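PDB 4G2A: YARHG domain-containing protein from Legionella pneumophila subsp. pneumophila, which is of unknown function but is putatively a nutrient-binding protein, with a beta-rich part followed by a helical YARHG domain. Local coordinates for residues 271-276 and 312-317. Numbering follows the deposited sequence.
Sequences NTIYAQ and KKLLSM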
ATOM      1  N   ASN A 271      11.854  27.256   2.782  1.00 30.97           N
ATOM      2  CA  ASN A 271      10.894  27.306   1.704  1.00 30.97           C
ATOM      3  C   ASN A 271      10.246  25.937   1.426  1.00 36.04           C
ATOM      4  O   ASN A 271       9.092  25.915   0.988  1.00 35.74           O
ATOM      5  CB  ASN A 271      11.532  27.932   0.487  1.00 29.98           C
ATOM      6  CG  ASN A 271      11.604  29.435   0.663  1.00 41.73           C
ATOM      7  OD1 ASN A 271      10.604  30.137   0.521  1.00 31.70           O
ATOM      8  ND2 ASN A 271      12.747  29.959   1.088  1.00 32.27           N
ATOM      9  N   THR A 272      10.923  24.814   1.818  1.00 32.50           N
ATOM     10  CA  THR A 272      10.426  23.434   1.714  1.00 31.41           C
ATOM     11  C   THR A 272       9.188  23.269   2.643  1.00 35.22           C
ATOM     12  O   THR A 272       8.276  22.484   2.332  1.00 34.73           O
ATOM     13  CB  THR A 272      11.574  22.475   2.056  1.00 34.99           C
ATOM     14  OG1 THR A 272      12.513  22.521   0.994  1.00 33.80           O
ATOM     15  CG2 THR A 272      11.136  21.014   2.267  1.00 32.64           C
ATOM     16  N   ILE A 273       9.162  24.034   3.764  1.00 30.08           N
ATOM     17  CA  ILE A 273       8.087  24.027   4.763  1.00 29.16           C
ATOM     18  C   ILE A 273       6.765  24.436   4.086  1.00 35.69           C
ATOM     19  O   ILE A 273       5.727  23.844   4.381  1.00 35.59           O
ATOM     20  CB  ILE A 273       8.437  24.925   5.998  1.00 30.55           C
ATOM     21  CG1 ILE A 273       9.664  24.370   6.760  1.00 29.35           C
ATOM     22  CG2 ILE A 273       7.247  25.062   6.960  1.00 31.52           C
ATOM     23  CD1 ILE A 273      10.326  25.326   7.753  1.00 26.21           C
ATOM     24  N   TYR A 274       6.843  25.382   3.122  1.00 32.65           N
ATOM     25  CA  TYR A 274       5.727  25.920   2.346  1.00 33.19           C
ATOM     26  C   TYR A 274       5.476  25.129   1.056  1.00 35.68           C
ATOM     27  O   TYR A 274       4.327  25.011   0.644  1.00 35.34           O
ATOM     28  CB  TYR A 274       6.026  27.383   1.967  1.00 35.45           C
ATOM     29  CG  TYR A 274       6.278  28.294   3.143  1.00 36.28           C
ATOM     30  CD1 TYR A 274       5.226  28.923   3.798  1.00 38.42           C
ATOM     31  CD2 TYR A 274       7.575  28.595   3.550  1.00 36.46           C
ATOM     32  CE1 TYR A 274       5.454  29.812   4.842  1.00 38.64           C
ATOM     33  CE2 TYR A 274       7.813  29.449   4.628  1.00 37.04           C
ATOM     34  CZ  TYR A 274       6.747  30.057   5.270  1.00 45.39           C
ATOM     35  OH  TYR A 274       6.948  30.921   6.319  1.00 49.68           O
ATOM     36  N   ALA A 275       6.562  24.639   0.398  1.00 32.35           N
ATOM     37  CA  ALA A 275       6.560  23.857  -0.859  1.00 32.40           C
ATOM     38  C   ALA A 275       5.837  22.532  -0.675  1.00 36.67           C
ATOM     39  O   ALA A 275       5.316  21.965  -1.634  1.00 37.67           O
ATOM     40  CB  ALA A 275       7.978  23.612  -1.320  1.00 32.80           C
ATOM     41  N   GLN A 276       5.805  22.067   0.582  1.00 32.98           N
ATOM     42  CA  GLN A 276       5.113  20.901   1.144  1.00 32.98           C
ATOM     43  C   GLN A 276       3.627  20.939   0.745  1.00 37.16           C
ATOM     44  O   GLN A 276       3.046  19.899   0.467  1.00 37.76           O
ATOM     45  CB  GLN A 276       5.249  20.989   2.701  1.00 33.18           C
ATOM     46  CG  GLN A 276       4.771  19.780   3.499  1.00 39.64           C
ATOM     47  CD  GLN A 276       4.573  20.028   4.984  1.00 55.06           C
ATOM     48  OE1 GLN A 276       3.850  19.282   5.664  1.00 57.44           O
ATOM     49  NE2 GLN A 276       5.178  21.073   5.536  1.00 34.55           N
ATOM     50  N   LYS A 312       5.208  25.526  12.022  1.00 29.27           N
ATOM     51  CA  LYS A 312       5.345  26.741  12.830  1.00 29.19           C
ATOM     52  C   LYS A 312       6.488  26.602  13.874  1.00 33.70           C
ATOM     53  O   LYS A 312       7.282  27.533  14.010  1.00 32.70           O
ATOM     54  CB  LYS A 312       4.008  27.082  13.506  1.00 31.55           C
ATOM     55  CG  LYS A 312       2.939  27.458  12.495  1.00 42.37           C
ATOM     56  CD  LYS A 312       1.538  27.379  13.053  1.00 52.66           C
ATOM     57  CE  LYS A 312       0.531  27.780  11.998  1.00 62.57           C
ATOM     58  NZ  LYS A 312      -0.852  27.360  12.348  1.00 71.49           N
ATOM     59  N   LYS A 313       6.615  25.427  14.538  1.00 31.20           N
ATOM     60  CA  LYS A 313       7.709  25.144  15.489  1.00 31.65           C
ATOM     61  C   LYS A 313       9.072  25.174  14.787  1.00 35.35           C
ATOM     62  O   LYS A 313      10.029  25.715  15.349  1.00 35.78           O
ATOM     63  CB  LYS A 313       7.522  23.796  16.209  1.00 34.42           C
ATOM     64  CG  LYS A 313       6.517  23.828  17.338  1.00 47.25           C
ATOM     65  CD  LYS A 313       6.363  22.449  17.972  1.00 54.62           C
ATOM     66  CE  LYS A 313       5.468  22.509  19.182  1.00 61.17           C
ATOM     67  NZ  LYS A 313       5.433  21.214  19.908  1.00 71.32           N
ATOM     68  N   LEU A 314       9.159  24.626  13.554  1.00 30.93           N
ATOM     69  CA  LEU A 314      10.415  24.652  12.791  1.00 29.34           C
ATOM     70  C   LEU A 314      10.764  26.086  12.372  1.00 32.34           C
ATOM     71  O   LEU A 314      11.929  26.490  12.515  1.00 33.55           O
ATOM     72  CB  LEU A 314      10.406  23.704  11.584  1.00 28.18           C
ATOM     73  CG  LEU A 314      11.747  23.561  10.818  1.00 32.26           C
ATOM     74  CD1 LEU A 314      12.941  23.338  11.755  1.00 31.66           C
ATOM     75  CD2 LEU A 314      11.666  22.431   9.806  1.00 36.92           C
ATOM     76  N   LEU A 315       9.768  26.866  11.923  1.00 27.63           N
ATOM     77  CA  LEU A 315       9.988  28.277  11.552  1.00 27.33           C
ATOM     78  C   LEU A 315      10.421  29.098  12.747  1.00 32.62           C
ATOM     79  O   LEU A 315      11.251  29.993  12.599  1.00 32.22           O
ATOM     80  CB  LEU A 315       8.736  28.896  10.910  1.00 26.69           C
ATOM     81  CG  LEU A 315       8.461  28.382   9.489  1.00 29.92           C
ATOM     82  CD1 LEU A 315       6.998  28.571   9.108  1.00 29.65           C
ATOM     83  CD2 LEU A 315       9.445  28.997   8.471  1.00 28.56           C
ATOM     84  N   SER A 316       9.892  28.757  13.947  1.00 30.77           N
ATOM     85  CA  SER A 316      10.233  29.424  15.199  1.00 29.97           C
ATOM     86  C   SER A 316      11.692  29.075  15.592  1.00 34.75           C
ATOM     87  O   SER A 316      12.421  29.954  16.053  1.00 36.41           O
ATOM     88  CB  SER A 316       9.241  29.054  16.298  1.00 28.24           C
ATOM     89  OG  SER A 316       9.588  29.678  17.525  1.00 31.41           O
HETATM   90  N   MSE A 317      12.117  27.821  15.361  1.00 29.57           N
HETATM   91  CA  MSE A 317      13.483  27.346  15.625  1.00 30.63           C
HETATM   92  C   MSE A 317      14.503  28.037  14.709  1.00 32.72           C
HETATM   93  O   MSE A 317      15.556  28.471  15.179  1.00 32.02           O
HETATM   94  CB  MSE A 317      13.576  25.832  15.459  1.00 33.94           C
HETATM   95  CG  MSE A 317      13.157  25.045  16.683  1.00 43.64           C
HETATM   96 SE   MSE A 317      13.228  23.122  16.275  0.75 54.79          SE
HETATM   97  CE  MSE A 317      13.306  22.373  18.124  1.00 53.81           C
TER
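Ile273 meets Leu314 and Leu315 where helices 263-275 and 309-321 of the helical YARHG domain pack antiparallel, their local axes 10.6 Å apart at an angle of 164°. The contact is small, about 210 Å² summed over both sides, and built from apolar side chains. Ile273 and Leu315 share the larger part of it. With CG1 of Ile273 anti to its carbonyl carbon (chi1 -64°), the longer branch extends toward helix 309-321 and ends between the two leucines. Its CD1 lies 3.8 Å from Leu314 CD2 and equally near Leu315 CD2, while the short branch, CG2, stands 4.1 Å from Leu315 CD1. Ile273 and Leu315 run past each other in opposite directions, and their CA atoms are the nearest pair across the two segments, 8.2 Å. Leu315 also turns both methyls to the phenol end of Tyr274, where CD1 touches OH by van der Waals contact at 3.6 Å, oblique to the ring.

Further out, Ile245 of helix 236-250 packs on Ile273, and Tyr302 and Leu307 touch the Tyr274 side chain. Gln276, just after Ala275, reaches by NE2 to Asp311 OD1, on helix 309-321 just before 312-317, and its OE1 accepts from Arg241 NE. The same NE2 donates to Ile273 O at 3.1 Å, a bent bond with an N-H...O angle of 135°.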